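PDB 6ORH: glycoside hydrolase from Streptococcus pneumoniae serotype 4, which probably hydrolyses alpha-L-fucosidic linkages, as other members of glycoside hydrolase family 29 do, helping to break down host fucosylated glycans. Local coordinates for residues L387-A392 with S436-L442. The protein carries 2 engineered substitutions. Sequence-based numbering, arbitrary orientation.
Sequences LGQRIA and SQALPLL
Arg-390 threads its side chain along the turn at 437-440 and can be traced atom by atom. Arg-390 CB lies 3.5 Å from Ser-436 OG, and Ser-436 OG in turn donates to Ala-438 O at 2.7 Å, a bond spanning two residues within its own segment. With CG anti to the carbonyl carbon (chi1 -58°) and the chain extended through to NE, CG passes the methyl of Ala-438 and CD reaches Leu-439 O. The guanidinium then sits between two aliphatic groups, Leu-441 CD1 over one face, 3.6 Å from Arg-390 CZ, and Ala-438 CB over the opposite one. At its edge Arg-390 NH1 donates to Leu-439 O (2.8 Å), using a lone pair in that carbonyl's plane although the oxygen is tilted 18° from the guanidinium plane. Arg-390 NH2 donates to Leu-387 O at 2.9 Å, almost exactly in the guanidinium plane. NH2 also bonds to Lys-5 O, and NE adds a weak bond to Leu-387 O.

Backbone pairing continues the join: Gln-437 N gives Arg-390 O a 2.8 Å bond, nearly straight at 172° but from above the carbonyl plane. Next to it Ile-391 and Ser-436 form an antiparallel, non-hydrogen-bonded pair. Apolar contacts extend the interface, Ile-391 CD1 meeting Leu-442 CD2 at 3.8 Å and Leu-387 CD1 touching Leu-441 CD2.

These segments belong to the C-terminal F5/8 type C beta-sandwich: strands 428-436 and 391-400 lie in one sheet, and the turn carries the chain into strand 441-448 of the other. Leu-387 O and Leu-439 O grip the edge of the buried guanidinium, with Lys-5 O a further partner of NH2, while aliphatic groups flank its faces; the carbonyl dipoles probably offset part of its positive charge.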
loop_
_atom_site.group_PDB
_atom_site.type_symbol
_atom_site.label_atom_id
_atom_site.label_comp_id
_atom_site.label_asym_id
_atom_site.label_seq_id
_atom_site.Cartn_x
_atom_site.Cartn_y
_atom_site.Cartn_z
ATOM N N LEU A 387 3.962 26.294 4.927
ATOM C CA LEU A 387 2.647 26.729 5.373
ATOM C C LEU A 387 1.853 25.567 5.993
ATOM O O LEU A 387 0.658 25.687 6.288
ATOM C CB LEU A 387 1.916 27.377 4.189
ATOM C CG LEU A 387 2.323 28.826 3.912
ATOM C CD1 LEU A 387 2.115 29.188 2.450
ATOM C CD2 LEU A 387 1.573 29.793 4.824
ATOM N N GLY A 388 2.541 24.437 6.218
ATOM C CA GLY A 388 1.929 23.288 6.880
ATOM C C GLY A 388 1.315 22.265 5.915
ATOM O O GLY A 388 0.868 22.587 4.808
ATOM N N GLN A 389 1.284 20.999 6.347
ATOM C CA GLN A 389 0.728 19.926 5.526
ATOM C C GLN A 389 -0.799 19.932 5.632
ATOM O O GLN A 389 -1.357 20.052 6.741
ATOM C CB GLN A 389 1.270 18.592 6.070
ATOM C CG GLN A 389 0.930 17.386 5.192
ATOM C CD GLN A 389 1.552 16.085 5.655
ATOM O OE1 GLN A 389 2.269 16.065 6.660
ATOM N NE2 GLN A 389 1.297 15.010 4.910
ATOM N N ARG A 390 -1.498 19.758 4.497
ATOM C CA ARG A 390 -2.942 19.994 4.485
ATOM C C ARG A 390 -3.741 18.899 3.791
ATOM O O ARG A 390 -4.792 18.494 4.297
ATOM C CB ARG A 390 -3.243 21.336 3.780
ATOM C CG ARG A 390 -2.561 22.536 4.431
ATOM C CD ARG A 390 -2.579 23.792 3.531
ATOM N NE ARG A 390 -1.936 24.848 4.274
ATOM C CZ ARG A 390 -2.431 26.071 4.502
ATOM N NH1 ARG A 390 -3.577 26.455 3.946
ATOM N NH2 ARG A 390 -1.746 26.910 5.249
ATOM N N ILE A 391 -3.272 18.416 2.625
ATOM C CA ILE A 391 -4.108 17.572 1.777
ATOM C C ILE A 391 -4.283 16.199 2.412
ATOM O O ILE A 391 -3.294 15.614 2.841
ATOM C CB ILE A 391 -3.528 17.468 0.355
ATOM C CG1 ILE A 391 -3.674 18.831 -0.325
ATOM C CG2 ILE A 391 -4.245 16.380 -0.439
ATOM C CD1 ILE A 391 -2.825 18.972 -1.599
ATOM N N ALA A 392 -5.520 15.708 2.428
ATOM C CA ALA A 392 -5.828 14.418 3.025
ATOM C C ALA A 392 -6.381 13.415 2.017
ATOM O O ALA A 392 -6.471 12.215 2.330
ATOM C CB ALA A 392 -6.800 14.631 4.180
ATOM N N SER A 436 -9.034 18.230 2.504
ATOM C CA SER A 436 -7.884 18.999 2.925
ATOM C C SER A 436 -8.196 19.677 4.250
ATOM O O SER A 436 -9.330 20.144 4.454
ATOM C CB SER A 436 -7.474 19.988 1.835
ATOM O OG SER A 436 -6.262 20.637 2.135
ATOM N N GLN A 437 -7.204 19.721 5.142
ATOM C CA GLN A 437 -7.412 20.318 6.460
ATOM C C GLN A 437 -7.513 21.836 6.403
ATOM O O GLN A 437 -8.027 22.437 7.355
ATOM C CB GLN A 437 -6.300 19.934 7.430
ATOM C CG GLN A 437 -6.144 18.417 7.574
ATOM C CD GLN A 437 -5.275 18.076 8.767
ATOM O OE1 GLN A 437 -4.477 18.875 9.256
ATOM N NE2 GLN A 437 -5.478 16.873 9.302
ATOM N N ALA A 438 -7.002 22.432 5.311
ATOM C CA ALA A 438 -7.020 23.875 5.124
ATOM C C ALA A 438 -6.935 24.132 3.625
ATOM O O ALA A 438 -6.808 23.185 2.847
ATOM C CB ALA A 438 -5.868 24.536 5.841
ATOM N N LEU A 439 -7.039 25.407 3.218
ATOM C CA LEU A 439 -7.052 25.635 1.783
ATOM C C LEU A 439 -5.770 25.069 1.172
ATOM O O LEU A 439 -4.686 25.285 1.702
ATOM C CB LEU A 439 -7.282 27.121 1.465
ATOM C CG LEU A 439 -6.109 28.077 1.640
ATOM C CD1 LEU A 439 -5.244 28.115 0.388
ATOM C CD2 LEU A 439 -6.600 29.487 1.963
ATOM N N PRO A 440 -5.860 24.280 0.073
ATOM C CA PRO A 440 -4.676 23.593 -0.439
ATOM C C PRO A 440 -3.720 24.516 -1.183
ATOM O O PRO A 440 -4.182 25.450 -1.852
ATOM C CB PRO A 440 -5.212 22.495 -1.363
ATOM C CG PRO A 440 -6.647 22.909 -1.694
ATOM C CD PRO A 440 -7.100 23.837 -0.583
ATOM N N LEU A 441 -2.417 24.226 -1.030
ATOM C CA LEU A 441 -1.343 24.796 -1.842
ATOM C C LEU A 441 -0.585 23.650 -2.502
ATOM O O LEU A 441 -0.312 22.613 -1.874
ATOM C CB LEU A 441 -0.363 25.592 -0.979
ATOM C CG LEU A 441 -0.931 26.820 -0.278
ATOM C CD1 LEU A 441 -1.246 26.467 1.166
ATOM C CD2 LEU A 441 0.076 27.965 -0.325
ATOM N N LEU A 442 -0.156 23.873 -3.748
ATOM C CA LEU A 442 0.785 22.961 -4.381
ATOM C C LEU A 442 1.843 23.827 -5.055
ATOM O O LEU A 442 1.499 24.903 -5.564
ATOM C CB LEU A 442 0.092 22.105 -5.444
ATOM C CG LEU A 442 -0.902 21.038 -4.973
ATOM C CD1 LEU A 442 -1.571 20.429 -6.194
ATOM C CD2 LEU A 442 -0.172 19.952 -4.176
#